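Local structure of flavohemoprotein (Vibrio cholerae O1 biovar El Tor, 4EH1) at the interface of chains A and B. The protein detoxifies nitric oxide as a dioxygenase, using O2 and NAD(P)H to make nitrate, and is seen here as its C-terminal FAD- and NAD(P)H-binding reductase domain. Residues are numbered along the deposited sequence; one frame, centred on the assembly and turned at random. Chains: chain A/B, Flavohemoprotein.

The interface of chains A and B. Residues chain A 16, 154, 180; chain B 47, 91-92, 94.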
# COMPACT_ATOMS: atom_id res chain seq x y z
N ALA A 16 1.11 -9.10 -4.61
CA ALA A 16 -0.30 -9.51 -4.50
C ALA A 16 -0.74 -9.80 -3.05
O ALA A 16 -1.81 -9.42 -2.64
CB ALA A 16 -0.60 -10.72 -5.37
N LYS A 154 3.29 -11.38 -10.19
CA LYS A 154 2.46 -10.68 -9.20
C LYS A 154 2.84 -10.97 -7.74
O LYS A 154 2.47 -10.23 -6.84
CB LYS A 154 0.98 -10.92 -9.42
CG LYS A 154 0.46 -12.29 -8.98
CD LYS A 154 -1.07 -12.28 -9.02
CE LYS A 154 -1.67 -13.59 -8.49
NZ LYS A 154 -1.34 -14.77 -9.36
N GLU A 180 5.31 -19.35 -14.09
CA GLU A 180 5.30 -18.73 -15.41
C GLU A 180 6.73 -18.33 -15.79
O GLU A 180 7.64 -18.39 -14.97
CB GLU A 180 4.34 -17.52 -15.43
CG GLU A 180 4.74 -16.40 -14.43
CD GLU A 180 3.69 -15.28 -14.32
OE1 GLU A 180 2.50 -15.51 -14.66
OE2 GLU A 180 4.05 -14.16 -13.89
N GLU B 47 -4.83 -9.71 -17.18
CA GLU B 47 -4.40 -11.09 -17.35
C GLU B 47 -5.45 -11.91 -18.08
O GLU B 47 -6.67 -11.72 -17.87
CB GLU B 47 -4.06 -11.72 -15.99
CG GLU B 47 -2.63 -12.28 -15.91
CD GLU B 47 -2.30 -12.87 -14.54
OE1 GLU B 47 -3.22 -13.04 -13.71
OE2 GLU B 47 -1.11 -13.16 -14.28
N ASN B 91 -4.01 -6.37 -7.86
CA ASN B 91 -3.30 -7.63 -7.74
C ASN B 91 -2.00 -7.73 -8.52
O ASN B 91 -1.12 -8.47 -8.10
CB ASN B 91 -4.19 -8.78 -8.20
CG ASN B 91 -5.36 -9.01 -7.28
OD1 ASN B 91 -6.37 -9.58 -7.68
ND2 ASN B 91 -5.23 -8.57 -6.03
N ASN B 92 -1.88 -7.01 -9.63
CA ASN B 92 -0.78 -7.29 -10.57
C ASN B 92 0.16 -6.14 -10.85
O ASN B 92 1.27 -6.38 -11.27
CB ASN B 92 -1.31 -7.77 -11.92
CG ASN B 92 -1.98 -9.09 -11.83
OD1 ASN B 92 -1.44 -10.11 -12.22
ND2 ASN B 92 -3.17 -9.09 -11.28
N LYS B 94 2.55 -3.70 -9.77
CA LYS B 94 3.41 -3.49 -8.61
C LYS B 94 4.13 -2.13 -8.73
O LYS B 94 4.20 -1.56 -9.82
CB LYS B 94 4.47 -4.59 -8.57
CG LYS B 94 3.94 -6.03 -8.41
CD LYS B 94 5.10 -7.08 -8.19
CE LYS B 94 6.08 -7.13 -9.38
NZ LYS B 94 5.33 -7.13 -10.70
O HOH W 1 1.26 -7.61 -7.46
O HOH W 2 -0.37 -14.37 -12.08
O HOH W 3 -3.41 -14.47 -11.41
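A:Lys154 lays the carbon part of its side chain against the C-terminal end of a helix in the other chain, where B:Asn91 and B:Asn92 end helix 84-92. Its CB sits 3.5 Å from the backbone O of B:Asn91, and its CD rests 3.9 Å from the carboxamide oxygen OD1 of B:Asn92. The two side chains cross obliquely, so the asparagine meets the flank of the lysine chain rather than its tip. Beside them A:Ala16 brings its CB to 3.6 Å from the same O of B:Asn91, so that CB and CD of the lysine and CB of the alanine all pack around that carbonyl oxygen.

Polar groups join the chains through water. Water 1 bridges the backbone O of A:Lys154 and the backbone O of B:Asn91, with 2.6 Å between water 1 and O of B:Asn91. In A:Lys154, CG lies between the backbone N and the carbonyl carbon (chi1 76°); from there the extended chain carries NZ past B:Asn92, and a final bend (chi4 -66°) sets this side-chain amino group where it meets waters 2 and 3, each 2.9 Å from NZ. Water 2 passes on to OE2 of the carboxylate of B:Glu47 and water 3 to its OE1, while the two waters lie 3.1 Å apart. Lysine and glutamate are therefore linked through solvent, with NZ of A:Lys154 and OE1 of B:Glu47 5.0 Å apart; since B:Glu47 is poorly ordered, this link is tentative. A:Glu180 faces the same carboxylate, and the nearby lysine may ease the repulsion between these like charges.

The patch recurs with the chains exchanged across a two-fold axis; the structure alone does not show whether this pairing forms in solution. On chain A, A:Lys154 belongs to the short 3-10 helix 153-155, within the NAD-binding part of the reductase, whereas A:Ala16 lies in the turn between strands 4-13 and 18-25 of the FAD-binding part. Chain B contributes its FAD-binding part.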